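Local coordinates for N-acetyltransferase family protein (Bacillus anthracis, PDB 3LNB), which probably transfers the acetyl group of acetyl-coenzyme A to arylamines, and inactivates the sulfonamide drug sulfamethoxazole, at residues Glu101-Leu106 and Asp136-Ile141; Gln116-Ala121 and Leu223-Glu228. The protein carries 1 engineered substitution. All coordinates share one frame; numbering follows the deposited sequence.

Contact 1 of 2, residues Glu101-Leu106 and Asp136-Ile141; sequences ELNSLL and DGHVII. With COA (coenzyme A), chain B.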
loop_
_atom_site.group_PDB
_atom_site.type_symbol
_atom_site.label_atom_id
_atom_site.label_comp_id
_atom_site.label_asym_id
_atom_site.label_seq_id
_atom_site.Cartn_x
_atom_site.Cartn_y
_atom_site.Cartn_z
ATOM N N GLU A 101 2.825 5.745 -3.270
ATOM C CA GLU A 101 4.120 6.076 -2.680
ATOM C C GLU A 101 4.752 4.802 -2.146
ATOM O O GLU A 101 5.918 4.513 -2.413
ATOM C CB GLU A 101 3.961 7.090 -1.549
ATOM C CG GLU A 101 3.382 8.418 -2.010
ATOM C CD GLU A 101 3.081 9.350 -0.855
ATOM O OE1 GLU A 101 3.997 10.080 -0.411
ATOM O OE2 GLU A 101 1.925 9.340 -0.388
ATOM N N LEU A 102 3.971 4.037 -1.395
ATOM C CA LEU A 102 4.450 2.785 -0.830
ATOM C C LEU A 102 4.953 1.845 -1.925
ATOM O O LEU A 102 6.064 1.319 -1.834
ATOM C CB LEU A 102 3.330 2.111 -0.030
ATOM C CG LEU A 102 2.936 2.827 1.269
ATOM C CD1 LEU A 102 1.650 2.235 1.844
ATOM C CD2 LEU A 102 4.090 2.697 2.266
ATOM N N ASN A 103 4.149 1.645 -2.965
ATOM C CA ASN A 103 4.547 0.749 -4.044
ATOM C C ASN A 103 5.594 1.314 -4.996
ATOM O O ASN A 103 6.301 0.556 -5.646
ATOM C CB ASN A 103 3.324 0.263 -4.824
ATOM C CG ASN A 103 2.530 -0.783 -4.054
ATOM O OD1 ASN A 103 3.095 -1.561 -3.281
ATOM N ND2 ASN A 103 1.223 -0.817 -4.271
ATOM N N SER A 104 5.689 2.635 -5.092
ATOM C CA SER A 104 6.710 3.224 -5.946
ATOM C C SER A 104 8.054 2.978 -5.257
ATOM O O SER A 104 9.037 2.619 -5.902
ATOM C CB SER A 104 6.482 4.728 -6.126
ATOM O OG SER A 104 5.494 4.988 -7.109
ATOM N N LEU A 105 8.084 3.163 -3.943
ATOM C CA LEU A 105 9.302 2.940 -3.171
ATOM C C LEU A 105 9.726 1.485 -3.275
ATOM O O LEU A 105 10.884 1.185 -3.572
ATOM C CB LEU A 105 9.087 3.301 -1.700
ATOM C CG LEU A 105 10.281 3.001 -0.785
ATOM C CD1 LEU A 105 11.497 3.825 -1.214
ATOM C CD2 LEU A 105 9.907 3.315 0.646
ATOM N N LEU A 106 8.785 0.579 -3.029
ATOM C CA LEU A 106 9.079 -0.845 -3.111
ATOM C C LEU A 106 9.568 -1.188 -4.518
ATOM O O LEU A 106 10.443 -2.035 -4.687
ATOM C CB LEU A 106 7.835 -1.672 -2.771
ATOM C CG LEU A 106 7.982 -3.194 -2.893
ATOM C CD1 LEU A 106 9.135 -3.672 -2.021
ATOM C CD2 LEU A 106 6.689 -3.873 -2.472
ATOM N N ASP A 136 -7.811 4.595 -12.014
ATOM C CA ASP A 136 -6.386 4.531 -11.698
ATOM C C ASP A 136 -5.988 5.184 -10.385
ATOM O O ASP A 136 -4.980 5.884 -10.327
ATOM C CB ASP A 136 -5.563 5.165 -12.819
ATOM C CG ASP A 136 -5.867 4.569 -14.169
ATOM O OD1 ASP A 136 -6.270 3.393 -14.209
ATOM O OD2 ASP A 136 -5.689 5.272 -15.186
ATOM N N GLY A 137 -6.777 4.956 -9.338
ATOM C CA GLY A 137 -6.473 5.528 -8.038
ATOM C C GLY A 137 -5.657 4.584 -7.166
ATOM O O GLY A 137 -5.640 4.704 -5.940
ATOM N N HIS A 138 -4.988 3.627 -7.799
ATOM C CA HIS A 138 -4.150 2.674 -7.083
ATOM C C HIS A 138 -2.972 2.345 -7.980
ATOM O O HIS A 138 -3.089 2.389 -9.203
ATOM C CB HIS A 138 -4.931 1.395 -6.746
ATOM C CG HIS A 138 -4.165 0.424 -5.896
ATOM N ND1 HIS A 138 -3.200 0.821 -4.995
ATOM C CD2 HIS A 138 -4.264 -0.922 -5.770
ATOM C CE1 HIS A 138 -2.739 -0.236 -4.348
ATOM N NE2 HIS A 138 -3.368 -1.306 -4.799
ATOM N N VAL A 139 -1.836 2.047 -7.362
ATOM C CA VAL A 139 -0.619 1.703 -8.081
ATOM C C VAL A 139 -0.058 0.439 -7.450
ATOM O O VAL A 139 0.103 0.369 -6.230
ATOM C CB VAL A 139 0.442 2.826 -7.974
ATOM C CG1 VAL A 139 1.761 2.352 -8.567
ATOM C CG2 VAL A 139 -0.049 4.088 -8.689
ATOM N N ILE A 140 0.220 -0.561 -8.279
ATOM C CA ILE A 140 0.763 -1.823 -7.794
ATOM C C ILE A 140 1.954 -2.256 -8.628
ATOM O O ILE A 140 2.265 -1.639 -9.646
ATOM C CB ILE A 140 -0.291 -2.945 -7.823
ATOM C CG1 ILE A 140 -0.743 -3.200 -9.258
ATOM C CG2 ILE A 140 -1.481 -2.563 -6.945
ATOM C CD1 ILE A 140 -1.772 -4.304 -9.388
ATOM N N ILE A 141 2.610 -3.324 -8.183
ATOM C CA ILE A 141 3.782 -3.865 -8.858
ATOM C C ILE A 141 3.517 -5.241 -9.450
ATOM O O ILE A 141 2.873 -6.081 -8.824
ATOM C CB ILE A 141 4.972 -4.011 -7.871
ATOM C CG1 ILE A 141 5.436 -2.635 -7.391
ATOM C CG2 ILE A 141 6.115 -4.764 -8.533
ATOM C CD1 ILE A 141 6.379 -2.700 -6.202
HETATM N N1A COA B . -9.710 7.735 2.902
HETATM C C2A COA B . -9.901 8.387 4.035
HETATM N N3A COA B . -10.539 7.838 5.055
HETATM C C4A COA B . -11.014 6.589 4.964
HETATM C C5A COA B . -10.838 5.874 3.788
HETATM C C6A COA B . -10.161 6.483 2.738
HETATM N N6A COA B . -9.950 5.830 1.598
HETATM N N7A COA B . -11.383 4.674 3.963
HETATM C C8A COA B . -11.880 4.632 5.197
HETATM N N9A COA B . -11.655 5.792 5.813
HETATM C C1B COA B . -11.961 6.089 7.232
HETATM C C2B COA B . -13.440 5.935 7.581
HETATM O O2B COA B . -14.160 7.106 7.183
HETATM C C3B COA B . -13.357 5.847 9.105
HETATM O O3B COA B . -13.433 7.149 9.692
HETATM P P3B COA B . -14.139 7.313 11.129
HETATM O O7A COA B . -13.704 6.277 12.092
HETATM O O8A COA B . -13.805 8.805 11.633
HETATM O O9A COA B . -15.721 7.257 10.835
HETATM C C4B COA B . -11.977 5.231 9.352
HETATM O O4B COA B . -11.360 5.084 8.062
HETATM C C5B COA B . -12.093 3.849 9.994
HETATM O O5B COA B . -12.795 2.964 9.120
HETATM P P1A COA B . -13.239 1.513 9.652
HETATM O O1A COA B . -13.790 0.717 8.366
HETATM O O2A COA B . -14.249 1.611 10.728
HETATM O O3A COA B . -11.891 0.793 10.159
HETATM P P2A COA B . -10.819 0.087 9.188
HETATM O O4A COA B . -11.275 -1.453 9.089
HETATM O O5A COA B . -9.453 0.225 9.740
HETATM O O6A COA B . -10.982 0.706 7.711
HETATM C CBP COA B . -9.140 1.343 6.209
HETATM C CCP COA B . -10.164 1.790 7.257
HETATM C CDP COA B . -8.093 0.442 6.867
HETATM C CEP COA B . -8.453 2.578 5.624
HETATM C CAP COA B . -9.851 0.586 5.085
HETATM O OAP COA B . -10.864 1.421 4.517
HETATM C C9P COA B . -8.876 0.184 3.976
HETATM O O9P COA B . -8.055 -0.717 4.147
HETATM N N8P COA B . -9.009 0.875 2.846
HETATM C C7P COA B . -8.186 0.632 1.652
HETATM C C6P COA B . -7.766 1.960 1.017
HETATM C C5P COA B . -7.273 1.755 -0.418
HETATM O O5P COA B . -8.069 1.512 -1.322
HETATM N N4P COA B . -5.962 1.876 -0.607
HETATM C C3P COA B . -5.354 1.698 -1.933
HETATM C C2P COA B . -5.528 2.953 -2.791
HETATM S S1P COA B . -4.537 4.386 -2.228
#
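Asn-103 reaches from the helix to strand 138-141 and donates to the backbone of Val-139. Its ND2 lies 2.5 Å from Val-139 O, which is short for such a bond. The N-H...O angle is 159°, and the carbonyl is met in its own plane. Val-139 O also sits only 12° out of the Asn-103 amide plane. CB points at the strand, and CG, anti to its own carbonyl carbon, carries the amide on to Val-139 O. Outside the two segments, ND2 also bonds Asp-153 OD1 and OD1 accepts from Ala-154 N. Three bonds therefore grip this buried amide and fix its flip.

Ile-141 makes the apolar half of the contact. CG1 stands beside the backbone N, and a nearly straight chi2 carries CD1 on to the helix. CD1 lies 3.3 Å from the backbone Asn-103 O and 3.7 Å from Leu-106 CG. The side chains of Leu-106 and Ile-141 meet at a slant. Val-139 is the third residue in buried surface. It serves mainly through its carbonyl, while its CB points toward the helix without close contact.

The short helix and strand axes run nearly parallel, 24° apart, with 7.4 Å between them at closest approach. His-138 sits one residue before Val-139. Its CE1 is 4.0 Å from Asn-103 ND2, and coenzyme A lies over one ring face, with C3P 3.8 Å from ND1. His-138 NE2 bonds Asp-153 OD2, the other oxygen of the carboxylate that Asn-103 holds. His-138 also touches Cys-99, at the start of this helix. This is consistent with the Cys-His-Asp catalytic triad of arylamine N-acetyltransferases, with Asn-103 as a second-shell residue positioning the aspartate.

Contact 2 of 2, residues Gln116-Ala121 and Leu223-Glu228; sequences QVYKVA and LDPIDE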
loop_
_atom_site.group_PDB
_atom_site.type_symbol
_atom_site.label_atom_id
_atom_site.label_comp_id
_atom_site.label_asym_id
_atom_site.label_seq_id
_atom_site.Cartn_x
_atom_site.Cartn_y
_atom_site.Cartn_z
ATOM N N GLN A 116 12.558 -8.457 -11.783
ATOM C CA GLN A 116 11.913 -8.038 -13.020
ATOM C C GLN A 116 10.551 -7.497 -12.575
ATOM O O GLN A 116 9.582 -8.253 -12.435
ATOM C CB GLN A 116 11.702 -9.232 -13.958
ATOM C CG GLN A 116 12.956 -9.812 -14.577
ATOM C CD GLN A 116 12.652 -11.046 -15.422
ATOM O OE1 GLN A 116 12.870 -12.181 -14.993
ATOM N NE2 GLN A 116 12.126 -10.825 -16.623
ATOM N N VAL A 117 10.484 -6.195 -12.337
ATOM C CA VAL A 117 9.249 -5.584 -11.885
ATOM C C VAL A 117 8.873 -4.339 -12.662
ATOM O O VAL A 117 9.718 -3.706 -13.284
ATOM C CB VAL A 117 9.346 -5.186 -10.397
ATOM C CG1 VAL A 117 9.450 -6.428 -9.522
ATOM C CG2 VAL A 117 10.557 -4.289 -10.178
ATOM N N TYR A 118 7.586 -4.012 -12.639
ATOM C CA TYR A 118 7.084 -2.797 -13.267
ATOM C C TYR A 118 5.782 -2.397 -12.580
ATOM O O TYR A 118 5.106 -3.231 -11.972
ATOM C CB TYR A 118 6.886 -2.958 -14.786
ATOM C CG TYR A 118 5.862 -3.974 -15.230
ATOM C CD1 TYR A 118 6.198 -5.322 -15.372
ATOM C CD2 TYR A 118 4.555 -3.578 -15.545
ATOM C CE1 TYR A 118 5.257 -6.254 -15.820
ATOM C CE2 TYR A 118 3.609 -4.499 -15.992
ATOM C CZ TYR A 118 3.964 -5.830 -16.128
ATOM O OH TYR A 118 3.030 -6.730 -16.578
ATOM N N LYS A 119 5.456 -1.111 -12.658
ATOM C CA LYS A 119 4.257 -0.574 -12.035
ATOM C C LYS A 119 3.100 -0.510 -13.023
ATOM O O LYS A 119 3.310 -0.329 -14.223
ATOM C CB LYS A 119 4.530 0.844 -11.510
ATOM C CG LYS A 119 5.687 0.954 -10.526
ATOM C CD LYS A 119 5.904 2.394 -10.059
ATOM C CE LYS A 119 6.468 3.280 -11.160
ATOM N NZ LYS A 119 7.800 2.808 -11.622
ATOM N N VAL A 120 1.880 -0.664 -12.511
ATOM C CA VAL A 120 0.676 -0.578 -13.338
ATOM C C VAL A 120 -0.390 0.131 -12.517
ATOM O O VAL A 120 -0.334 0.143 -11.292
ATOM C CB VAL A 120 0.128 -1.972 -13.762
ATOM C CG1 VAL A 120 1.201 -2.760 -14.497
ATOM C CG2 VAL A 120 -0.388 -2.737 -12.546
ATOM N N ALA A 121 -1.352 0.743 -13.192
ATOM C CA ALA A 121 -2.407 1.431 -12.476
ATOM C C ALA A 121 -3.522 0.445 -12.159
ATOM O O ALA A 121 -3.651 -0.601 -12.798
ATOM C CB ALA A 121 -2.942 2.584 -13.310
ATOM N N LEU A 223 -2.068 -4.608 -17.523
ATOM C CA LEU A 223 -0.633 -4.834 -17.503
ATOM C C LEU A 223 0.130 -3.744 -18.272
ATOM O O LEU A 223 1.272 -3.945 -18.687
ATOM C CB LEU A 223 -0.310 -6.235 -18.056
ATOM C CG LEU A 223 -1.031 -7.390 -17.333
ATOM C CD1 LEU A 223 -0.579 -8.721 -17.896
ATOM C CD2 LEU A 223 -0.749 -7.338 -15.834
ATOM N N ASP A 224 -0.509 -2.589 -18.452
ATOM C CA ASP A 224 0.121 -1.454 -19.130
ATOM C C ASP A 224 1.082 -0.763 -18.154
ATOM O O ASP A 224 0.652 -0.207 -17.144
ATOM C CB ASP A 224 -0.925 -0.424 -19.585
ATOM C CG ASP A 224 -1.968 -1.007 -20.520
ATOM O OD1 ASP A 224 -1.597 -1.778 -21.432
ATOM O OD2 ASP A 224 -3.164 -0.678 -20.354
ATOM N N PRO A 225 2.391 -0.780 -18.453
ATOM C CA PRO A 225 3.435 -0.165 -17.622
ATOM C C PRO A 225 3.266 1.345 -17.459
ATOM O O PRO A 225 3.029 2.054 -18.435
ATOM C CB PRO A 225 4.724 -0.485 -18.381
ATOM C CG PRO A 225 4.388 -1.728 -19.137
ATOM C CD PRO A 225 2.984 -1.462 -19.615
ATOM N N ILE A 226 3.402 1.835 -16.229
ATOM C CA ILE A 226 3.280 3.264 -15.976
ATOM C C ILE A 226 4.585 3.839 -15.436
ATOM O O ILE A 226 5.297 3.188 -14.670
ATOM C CB ILE A 226 2.132 3.568 -14.983
ATOM C CG1 ILE A 226 2.402 2.898 -13.635
ATOM C CG2 ILE A 226 0.814 3.089 -15.572
ATOM C CD1 ILE A 226 1.302 3.126 -12.606
ATOM N N ASP A 227 4.890 5.067 -15.845
ATOM C CA ASP A 227 6.115 5.733 -15.423
ATOM C C ASP A 227 5.872 6.722 -14.286
ATOM O O ASP A 227 4.760 6.815 -13.764
ATOM C CB ASP A 227 6.763 6.434 -16.621
ATOM C CG ASP A 227 5.909 7.564 -17.182
ATOM O OD1 ASP A 227 6.266 8.069 -18.262
ATOM O OD2 ASP A 227 4.895 7.954 -16.560
ATOM N N GLU A 228 6.916 7.455 -13.904
ATOM C CA GLU A 228 6.822 8.414 -12.805
ATOM C C GLU A 228 5.845 9.556 -13.109
ATOM O O GLU A 228 5.129 10.026 -12.221
ATOM C CB GLU A 228 8.219 8.970 -12.476
ATOM C CG GLU A 228 8.332 9.622 -11.102
ATOM C CD GLU A 228 9.433 9.008 -10.232
ATOM O OE1 GLU A 228 10.634 9.217 -10.527
ATOM O OE2 GLU A 228 9.095 8.307 -9.251
HETATM O O HOH W 1 6.889 0.736 -14.229
HETATM O O HOH W 2 -1.403 0.657 -15.967
#
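Lys-119 and Ile-226 share the direct backbone hydrogen bond of this contact. Ile-226 N donates to Lys-119 O over 3.0 Å at 158°. The donor stands above the carbonyl plane, 39° out of it. Pro-225 adds a CA-H...O contact to the same oxygen, so Lys-119 O has two partners on segment 223-228.

Two waters extend the polar link. One accepts from Lys-119 N and donates to Ile-226 O, and Lys-119 NZ makes a weak bond to it. The other accepts from Ala-121 N (2.8 Å) and appears to donate to Asp-224 O, at a distance so short that it is doubtful. They bridge backbone groups of the two segments. The axes of 116-121 and 223-225 lie 107° apart, so the strands pass each other steeply.

The apolar packing centres on Ile-226. Its CG1 lies between its own backbone N and carbonyl carbon, which lays CG1 and CD1 along the 119-121 backbone. CG1 meets Lys-119 CB at 3.6 Å, and Ile-226 CD1 comes 3.4 Å from Val-120 C. Tyr-118 makes a mixed patch. Pro-225 CG approaches its CD2 obliquely, at 4.0 Å. Tyr-118 CE2 lies 3.6 Å from Leu-223 O, also oblique to the ring, and the hydroxyl reaches Leu-223 CB. Val-120 CG1 packs against the backbone of Leu-223 and Asp-224.

Charged ends play little part across the contact. Lys-119 NZ and Glu-228 OE2 are 6.1 Å apart, not touching. Lys-119 makes a cation-pi contact with Tyr-107, and Glu-228 bonds Tyr-108 OH. Asp-227 is the N-cap of helix 228-240, its OD2 accepting from Lys-230 N. The polar link thus rests mainly on main-chain groups and waters, while side chains contribute mostly apolar surface. It joins the two segments where strand 216-225 ends and helix 228-240 begins.

From the N terminus, helix 99-112 comes first and leads into strand 116-126. Strand 131-145 follows and lies beside 116-126 in the large antiparallel sheet. Contact 1 closes this short loop by joining the helix to strand 131-145. Contact 2 begins inside the loop, at 116-121, and ends far beyond it at 223-228, so the two cross along the chain. Its own loop spans 101 residues, many of them in strands. The contact centres are 9 Å apart. Ile-140 O and Val-120 N, 3.1 Å apart, probably share a hydrogen bond. Together the two contacts tie helix 99-112, three neighbouring strands and the start of helix 228-240.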